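Local atomic coordinates of Rab GDP-dissociation inhibitor (Saccharomyces cerevisiae, PDB entry 3CPI), a protein that binds GDP-bound Rab GTPases, blocks the release of their GDP and extracts them from membranes in the yeast secretory and vacuolar pathways. Residues D342-I347 against Y415-H420; T165-D170 against Y180-L185. One frame throughout, in Å; residues are numbered along the deposited sequence.

Contact 1. Residues D342-I347 against Y415-H420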
ATOM      1  N   ASP A 342      13.621   4.444   3.682  1.00 25.49           N
ATOM      2  CA  ASP A 342      13.310   4.934   2.350  1.00 24.81           C
ATOM      3  C   ASP A 342      12.205   5.979   2.398  1.00 24.47           C
ATOM      4  O   ASP A 342      11.386   6.015   3.327  1.00 23.79           O
ATOM      5  CB  ASP A 342      12.913   3.785   1.416  1.00 24.71           C
ATOM      6  CG  ASP A 342      14.035   2.760   1.219  1.00 25.12           C
ATOM      7  OD1 ASP A 342      13.837   1.832   0.401  1.00 25.10           O
ATOM      8  OD2 ASP A 342      15.104   2.875   1.871  1.00 24.89           O
ATOM      9  N   ILE A 343      12.214   6.854   1.400  1.00 24.28           N
ATOM     10  CA  ILE A 343      11.113   7.778   1.192  1.00 24.05           C
ATOM     11  C   ILE A 343      10.338   7.333  -0.041  1.00 23.87           C
ATOM     12  O   ILE A 343      10.936   6.943  -1.048  1.00 23.53           O
ATOM     13  CB  ILE A 343      11.597   9.229   1.042  1.00 23.94           C
ATOM     14  CG1 ILE A 343      12.452   9.627   2.248  1.00 24.18           C
ATOM     15  CG2 ILE A 343      10.401  10.178   0.897  1.00 24.15           C
ATOM     16  CD1 ILE A 343      12.909  11.087   2.224  1.00 24.14           C
ATOM     17  N   TYR A 344       9.007   7.390   0.064  1.00 23.96           N
ATOM     18  CA  TYR A 344       8.098   6.962  -0.986  1.00 23.98           C
ATOM     19  C   TYR A 344       7.321   8.152  -1.525  1.00 24.38           C
ATOM     20  O   TYR A 344       6.945   9.056  -0.764  1.00 23.95           O
ATOM     21  CB  TYR A 344       7.105   5.923  -0.449  1.00 24.22           C
ATOM     22  CG  TYR A 344       7.752   4.703   0.182  1.00 24.61           C
ATOM     23  CD1 TYR A 344       8.107   4.705   1.535  1.00 24.08           C
ATOM     24  CD2 TYR A 344       8.003   3.544  -0.569  1.00 24.00           C
ATOM     25  CE1 TYR A 344       8.699   3.597   2.131  1.00 23.72           C
ATOM     26  CE2 TYR A 344       8.604   2.419   0.023  1.00 24.82           C
ATOM     27  CZ  TYR A 344       8.942   2.466   1.380  1.00 24.63           C
ATOM     28  OH  TYR A 344       9.526   1.388   1.998  1.00 26.50           O
ATOM     29  N   VAL A 345       7.088   8.145  -2.841  1.00 24.42           N
ATOM     30  CA  VAL A 345       6.220   9.121  -3.474  1.00 24.73           C
ATOM     31  C   VAL A 345       5.273   8.442  -4.445  1.00 25.28           C
ATOM     32  O   VAL A 345       5.713   7.772  -5.379  1.00 25.17           O
ATOM     33  CB  VAL A 345       6.990  10.239  -4.245  1.00 24.76           C
ATOM     34  CG1 VAL A 345       6.061  11.420  -4.494  1.00 24.42           C
ATOM     35  CG2 VAL A 345       8.245  10.696  -3.499  1.00 23.69           C
ATOM     36  N   ALA A 346       3.971   8.624  -4.222  1.00 26.07           N
ATOM     37  CA  ALA A 346       2.956   8.206  -5.187  1.00 26.94           C
ATOM     38  C   ALA A 346       2.428   9.421  -5.938  1.00 27.67           C
ATOM     39  O   ALA A 346       2.115  10.448  -5.335  1.00 27.96           O
ATOM     40  CB  ALA A 346       1.824   7.455  -4.495  1.00 26.76           C
ATOM     41  N   ILE A 347       2.347   9.308  -7.259  1.00 28.50           N
ATOM     42  CA  ILE A 347       1.890  10.409  -8.097  1.00 29.20           C
ATOM     43  C   ILE A 347       0.720   9.948  -8.947  1.00 29.98           C
ATOM     44  O   ILE A 347       0.829   8.989  -9.708  1.00 30.33           O
ATOM     45  CB  ILE A 347       3.029  10.971  -8.982  1.00 29.23           C
ATOM     46  CG1 ILE A 347       4.024  11.731  -8.113  1.00 28.82           C
ATOM     47  CG2 ILE A 347       2.475  11.894 -10.080  1.00 28.70           C
ATOM     48  CD1 ILE A 347       5.446  11.575  -8.530  1.00 30.02           C
ATOM     49  N   TYR A 415      -1.605   1.432   8.899  1.00 24.58           N
ATOM     50  CA  TYR A 415      -1.021   1.510   7.554  1.00 24.30           C
ATOM     51  C   TYR A 415       0.305   2.230   7.581  1.00 23.56           C
ATOM     52  O   TYR A 415       0.382   3.374   8.029  1.00 23.09           O
ATOM     53  CB  TYR A 415      -1.990   2.184   6.576  1.00 24.84           C
ATOM     54  CG  TYR A 415      -3.308   1.446   6.509  1.00 25.45           C
ATOM     55  CD1 TYR A 415      -3.378   0.184   5.931  1.00 25.20           C
ATOM     56  CD2 TYR A 415      -4.468   1.992   7.048  1.00 25.62           C
ATOM     57  CE1 TYR A 415      -4.553  -0.511   5.881  1.00 25.83           C
ATOM     58  CE2 TYR A 415      -5.667   1.293   7.007  1.00 25.97           C
ATOM     59  CZ  TYR A 415      -5.697   0.043   6.412  1.00 26.37           C
ATOM     60  OH  TYR A 415      -6.867  -0.679   6.354  1.00 27.42           O
ATOM     61  N   ASP A 416       1.337   1.550   7.084  1.00 23.09           N
ATOM     62  CA  ASP A 416       2.702   2.050   7.140  1.00 23.05           C
ATOM     63  C   ASP A 416       3.016   3.016   5.995  1.00 22.93           C
ATOM     64  O   ASP A 416       2.119   3.399   5.236  1.00 22.66           O
ATOM     65  CB  ASP A 416       3.716   0.886   7.245  1.00 23.20           C
ATOM     66  CG  ASP A 416       3.886   0.090   5.944  1.00 24.16           C
ATOM     67  OD1 ASP A 416       3.439   0.530   4.859  1.00 25.98           O
ATOM     68  OD2 ASP A 416       4.507  -0.994   6.003  1.00 24.92           O
ATOM     69  N   ALA A 417       4.291   3.386   5.880  1.00 22.69           N
ATOM     70  CA  ALA A 417       4.752   4.448   4.982  1.00 22.64           C
ATOM     71  C   ALA A 417       4.813   4.091   3.494  1.00 22.70           C
ATOM     72  O   ALA A 417       4.812   4.994   2.653  1.00 22.77           O
ATOM     73  CB  ALA A 417       6.120   4.974   5.448  1.00 22.55           C
ATOM     74  N   SER A 418       4.878   2.802   3.164  1.00 22.58           N
ATOM     75  CA  SER A 418       5.091   2.394   1.770  1.00 22.70           C
ATOM     76  C   SER A 418       3.956   2.832   0.869  1.00 22.06           C
ATOM     77  O   SER A 418       2.801   2.859   1.283  1.00 22.45           O
ATOM     78  CB  SER A 418       5.329   0.881   1.638  1.00 22.71           C
ATOM     79  OG  SER A 418       4.313   0.138   2.271  1.00 24.66           O
ATOM     80  N   SER A 419       4.302   3.194  -0.361  1.00 21.61           N
ATOM     81  CA  SER A 419       3.320   3.607  -1.361  1.00 21.14           C
ATOM     82  C   SER A 419       2.781   2.428  -2.174  1.00 21.10           C
ATOM     83  O   SER A 419       2.165   2.632  -3.226  1.00 20.95           O
ATOM     84  CB  SER A 419       3.939   4.635  -2.298  1.00 20.93           C
ATOM     85  OG  SER A 419       5.192   4.182  -2.762  1.00 20.75           O
ATOM     86  N   HIS A 420       3.045   1.205  -1.701  1.00 20.78           N
ATOM     87  CA  HIS A 420       2.547  -0.018  -2.336  1.00 20.86           C
ATOM     88  C   HIS A 420       1.989  -1.003  -1.301  1.00 21.15           C
ATOM     89  O   HIS A 420       2.278  -0.886  -0.119  1.00 21.19           O
ATOM     90  CB  HIS A 420       3.625  -0.669  -3.218  1.00 20.65           C
ATOM     91  CG  HIS A 420       4.805  -1.186  -2.457  1.00 20.17           C
ATOM     92  ND1 HIS A 420       4.838  -2.446  -1.900  1.00 19.33           N
ATOM     93  CD2 HIS A 420       5.999  -0.616  -2.167  1.00 20.46           C
ATOM     94  CE1 HIS A 420       5.997  -2.627  -1.294  1.00 19.63           C
ATOM     95  NE2 HIS A 420       6.722  -1.534  -1.445  1.00 20.32           N
TER
HETATM   96  O   HOH W   1       9.419  -1.016  -0.367  1.00 26.92           O
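S418, whose CA rests on the ring of Y344, also supplies two of the groups that grip D416 OD1. S418 OG reaches this oxygen on its syn side, 21° out of the carboxylate plane and 2.8 Å away. The backbone N of S418 approaches D416 OD1 from the same face but well above the plane, at 3.2 Å, and K87 NZ adds a salt bridge. Aspartate suits this place because its short arm reaches the amide two residues on, closing an Asx turn, which probably helps to hold the bend of this loop. The hydroxyl of S418 lies between its own N and carbonyl carbon (chi1 53°), which turns it back toward D416.

S418 CA stands 3.6 Å from the centroid of the Y344 ring and only 3° off its normal, a CH-pi contact over the centre of the face. S418 CB, 4.0 Å from Y344 CZ, also lies over a face of the H420 imidazole, so the small serine touches both rings, CA on the tyrosine and CB on the imidazole. Water 1, at the edge of both rings, joins H420 NE2 at 3.0 Å but Y344 OH by a weak bond.

Y344 belongs to strand 343-349 of the large mixed sheet, in which alternate residues face opposite ways: I343 and V345 away from the loop between strand 409-411 and helix 422-436, Y344 and A346 toward this loop, which packs on their face of the sheet. S419 fits its OG against Y344 CB at 3.5 Å while hydrogen-bonding to Q329 OE1 of the adjacent strand, which satisfies the buried hydroxyl. Beside it A346 CB meets S419 CB at 4.2 Å, the alanine being short enough for the loop to come close.

Contact 2. Residues T165-D170 against Y180-L185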
ATOM      1  N   THR A 165      20.135 -23.349 -16.640  1.00 38.82           N
ATOM      2  CA  THR A 165      19.629 -21.980 -16.533  1.00 37.90           C
ATOM      3  C   THR A 165      20.054 -21.286 -15.238  1.00 37.57           C
ATOM      4  O   THR A 165      19.978 -20.055 -15.136  1.00 37.89           O
ATOM      5  CB  THR A 165      18.084 -21.918 -16.630  1.00 37.83           C
ATOM      6  OG1 THR A 165      17.496 -22.497 -15.454  1.00 37.79           O
ATOM      7  CG2 THR A 165      17.571 -22.621 -17.893  1.00 37.71           C
ATOM      8  N   HIS A 166      20.492 -22.076 -14.258  1.00 36.69           N
ATOM      9  CA  HIS A 166      20.868 -21.566 -12.941  1.00 35.99           C
ATOM     10  C   HIS A 166      22.149 -20.736 -12.968  1.00 35.80           C
ATOM     11  O   HIS A 166      22.342 -19.869 -12.114  1.00 36.06           O
ATOM     12  CB  HIS A 166      21.026 -22.719 -11.943  1.00 35.69           C
ATOM     13  CG  HIS A 166      19.749 -23.450 -11.645  1.00 34.19           C
ATOM     14  ND1 HIS A 166      19.561 -24.173 -10.485  1.00 32.81           N
ATOM     15  CD2 HIS A 166      18.598 -23.561 -12.348  1.00 31.70           C
ATOM     16  CE1 HIS A 166      18.350 -24.703 -10.495  1.00 32.38           C
ATOM     17  NE2 HIS A 166      17.746 -24.345 -11.614  1.00 30.18           N
ATOM     18  N   GLN A 167      23.016 -21.023 -13.940  1.00 35.58           N
ATOM     19  CA  GLN A 167      24.323 -20.352 -14.109  1.00 34.93           C
ATOM     20  C   GLN A 167      25.234 -20.482 -12.883  1.00 35.08           C
ATOM     21  O   GLN A 167      25.916 -19.529 -12.487  1.00 35.15           O
ATOM     22  CB  GLN A 167      24.161 -18.881 -14.550  1.00 34.83           C
ATOM     23  CG  GLN A 167      23.517 -18.724 -15.936  1.00 34.15           C
ATOM     24  CD  GLN A 167      23.541 -17.295 -16.465  1.00 33.80           C
ATOM     25  OE1 GLN A 167      24.515 -16.562 -16.283  1.00 33.02           O
ATOM     26  NE2 GLN A 167      22.468 -16.899 -17.135  1.00 31.64           N
ATOM     27  N   GLY A 168      25.242 -21.673 -12.287  1.00 35.02           N
ATOM     28  CA  GLY A 168      26.146 -21.982 -11.178  1.00 34.82           C
ATOM     29  C   GLY A 168      25.672 -21.490  -9.826  1.00 34.90           C
ATOM     30  O   GLY A 168      26.348 -21.683  -8.807  1.00 35.19           O
ATOM     31  N   LEU A 169      24.505 -20.858  -9.808  1.00 34.54           N
ATOM     32  CA  LEU A 169      23.968 -20.296  -8.579  1.00 34.42           C
ATOM     33  C   LEU A 169      22.819 -21.144  -8.091  1.00 34.20           C
ATOM     34  O   LEU A 169      22.063 -21.682  -8.891  1.00 33.96           O
ATOM     35  CB  LEU A 169      23.464 -18.865  -8.815  1.00 34.11           C
ATOM     36  CG  LEU A 169      24.466 -17.779  -9.193  1.00 33.50           C
ATOM     37  CD1 LEU A 169      23.717 -16.591  -9.759  1.00 32.16           C
ATOM     38  CD2 LEU A 169      25.327 -17.382  -7.997  1.00 32.26           C
ATOM     39  N   ASP A 170      22.689 -21.269  -6.778  1.00 34.69           N
ATOM     40  CA  ASP A 170      21.451 -21.814  -6.234  1.00 35.12           C
ATOM     41  C   ASP A 170      20.803 -20.888  -5.203  1.00 34.37           C
ATOM     42  O   ASP A 170      21.466 -20.324  -4.335  1.00 34.14           O
ATOM     43  CB  ASP A 170      21.589 -23.276  -5.772  1.00 35.77           C
ATOM     44  CG  ASP A 170      21.857 -23.406  -4.305  1.00 37.77           C
ATOM     45  OD1 ASP A 170      23.051 -23.337  -3.939  1.00 40.52           O
ATOM     46  OD2 ASP A 170      20.879 -23.577  -3.530  1.00 37.77           O
ATOM     47  N   TYR A 180      24.660 -11.169  -6.737  1.00 30.20           N
ATOM     48  CA  TYR A 180      25.170  -9.889  -7.240  1.00 30.18           C
ATOM     49  C   TYR A 180      26.658  -9.986  -7.628  1.00 30.51           C
ATOM     50  O   TYR A 180      27.073  -9.472  -8.677  1.00 30.33           O
ATOM     51  CB  TYR A 180      25.006  -8.789  -6.193  1.00 29.52           C
ATOM     52  CG  TYR A 180      23.603  -8.250  -5.955  1.00 29.19           C
ATOM     53  CD1 TYR A 180      23.216  -7.837  -4.679  1.00 27.62           C
ATOM     54  CD2 TYR A 180      22.676  -8.122  -6.996  1.00 28.45           C
ATOM     55  CE1 TYR A 180      21.951  -7.312  -4.440  1.00 27.61           C
ATOM     56  CE2 TYR A 180      21.399  -7.601  -6.763  1.00 28.38           C
ATOM     57  CZ  TYR A 180      21.052  -7.188  -5.484  1.00 28.94           C
ATOM     58  OH  TYR A 180      19.801  -6.672  -5.235  1.00 29.21           O
ATOM     59  N   TYR A 181      27.447 -10.643  -6.775  1.00 30.77           N
ATOM     60  CA  TYR A 181      28.880 -10.863  -7.025  1.00 30.98           C
ATOM     61  C   TYR A 181      29.114 -11.628  -8.320  1.00 31.06           C
ATOM     62  O   TYR A 181      29.971 -11.244  -9.122  1.00 31.26           O
ATOM     63  CB  TYR A 181      29.536 -11.604  -5.857  1.00 31.27           C
ATOM     64  CG  TYR A 181      31.022 -11.836  -6.039  1.00 31.18           C
ATOM     65  CD1 TYR A 181      31.962 -10.972  -5.468  1.00 29.98           C
ATOM     66  CD2 TYR A 181      31.487 -12.920  -6.784  1.00 30.99           C
ATOM     67  CE1 TYR A 181      33.324 -11.187  -5.641  1.00 30.27           C
ATOM     68  CE2 TYR A 181      32.839 -13.138  -6.965  1.00 31.68           C
ATOM     69  CZ  TYR A 181      33.752 -12.274  -6.394  1.00 31.46           C
ATOM     70  OH  TYR A 181      35.090 -12.516  -6.585  1.00 32.28           O
ATOM     71  N   LYS A 182      28.352 -12.706  -8.515  1.00 31.09           N
ATOM     72  CA  LYS A 182      28.430 -13.515  -9.730  1.00 30.68           C
ATOM     73  C   LYS A 182      28.300 -12.634 -10.969  1.00 30.51           C
ATOM     74  O   LYS A 182      29.106 -12.742 -11.894  1.00 30.92           O
ATOM     75  CB  LYS A 182      27.342 -14.588  -9.731  1.00 30.92           C
ATOM     76  CG  LYS A 182      27.575 -15.754 -10.678  1.00 30.95           C
ATOM     77  CD  LYS A 182      26.916 -15.556 -12.034  1.00 32.90           C
ATOM     78  CE  LYS A 182      27.478 -16.551 -13.041  1.00 34.00           C
ATOM     79  NZ  LYS A 182      26.997 -16.304 -14.415  1.00 35.71           N
ATOM     80  N   PHE A 183      27.300 -11.754 -10.968  1.00 29.74           N
ATOM     81  CA  PHE A 183      27.002 -10.910 -12.123  1.00 29.13           C
ATOM     82  C   PHE A 183      27.847  -9.639 -12.204  1.00 28.89           C
ATOM     83  O   PHE A 183      27.818  -8.941 -13.221  1.00 29.10           O
ATOM     84  CB  PHE A 183      25.499 -10.605 -12.193  1.00 28.94           C
ATOM     85  CG  PHE A 183      24.676 -11.800 -12.587  1.00 28.43           C
ATOM     86  CD1 PHE A 183      24.078 -12.606 -11.617  1.00 27.66           C
ATOM     87  CD2 PHE A 183      24.543 -12.152 -13.925  1.00 26.70           C
ATOM     88  CE1 PHE A 183      23.344 -13.728 -11.983  1.00 26.83           C
ATOM     89  CE2 PHE A 183      23.811 -13.262 -14.297  1.00 27.45           C
ATOM     90  CZ  PHE A 183      23.210 -14.055 -13.322  1.00 27.65           C
ATOM     91  N   GLY A 184      28.605  -9.367 -11.144  1.00 28.53           N
ATOM     92  CA  GLY A 184      29.530  -8.235 -11.091  1.00 28.20           C
ATOM     93  C   GLY A 184      28.880  -6.899 -10.784  1.00 28.06           C
ATOM     94  O   GLY A 184      29.406  -5.852 -11.147  1.00 28.13           O
ATOM     95  N   LEU A 185      27.746  -6.934 -10.094  1.00 27.95           N
ATOM     96  CA  LEU A 185      26.916  -5.751  -9.918  1.00 28.01           C
ATOM     97  C   LEU A 185      27.422  -4.813  -8.833  1.00 27.93           C
ATOM     98  O   LEU A 185      27.713  -5.243  -7.718  1.00 27.96           O
ATOM     99  CB  LEU A 185      25.452  -6.147  -9.667  1.00 27.92           C
ATOM    100  CG  LEU A 185      24.742  -6.828 -10.846  1.00 28.14           C
ATOM    101  CD1 LEU A 185      23.280  -7.099 -10.532  1.00 27.33           C
ATOM    102  CD2 LEU A 185      24.869  -6.017 -12.152  1.00 28.51           C
TER
HETATM  103  O   HOH W   2      27.068 -17.807 -16.468  1.00 56.70           O
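L169 and K182 pack through their aliphatic parts, with both leucine methyls at work. L169 CD2 lies 3.9 Å from K182 CB, while L169 CD1 turns to F183 and approaches CE1 at 3.6 Å, oblique to the ring. The branched leucine can therefore touch two successive residues of helix 176-183 at once. Replacing L169 by an alanine would take away both methyls and would probably open a gap between the loop and the helix, with F183 CE1 and the lysine stem losing this apolar partner.

K182 leaves the helix with CG anti to its backbone N (chi1 -161°) and then bends sharply at chi2, -93°, before running on extended. The bend lays its CD over the centre of the F183 ring, 4.0 Å above the plane, and brings CE to 3.4 Å from Q167 O. A long, flexible lysine suits this partly polar setting: its methylenes cover leucine and phenylalanine while the ammonium goes on to a polar partner. That partner is Q167 OE1, 3.1 Å from K182 NZ in a weak hydrogen bond; the two side chains meet at about a right angle. Water 2 also donates to Q167 OE1, at 2.8 Å. The glutamine amide plane stands 62° from that of the F183 ring.

Q167 and G168 are the middle residues of a type I' turn from H166 to L169; both have positive phi, which suits the glycine, whereas Q167 is left-handed without being one. G184, also with positive phi, follows helix 176-183 in a Schellman motif, a place that suits glycine. W154 of helix 142-157 ties the two sides together: its NE1 bonds to H166 O, its ring meets that of F183, and Q167 and L169 touch it, so the turn and the end of helix 176-183 meet at W154.

How the contacts relate
Both segments of contact 2 precede those of contact 1 in the sequence; the centres lie 31 Å apart, and the nearest atoms about 12 Å. Contact 1 lies near the middle of the molecule, on the mixed sheet that also holds strands 110-120 and 232-235, each overlapping a region that interacts with YPT1; contact 2 is peripheral, among helices. Helix 187-197 lies between them: its I193 touches Y180 and L185 of contact 2, its H195 hydrogen-bonds to D342 of contact 1, and T201, in the loop beyond, touches Y344. The helical part around 165-185 is thus joined to a sheet that probably contributes to Rab binding.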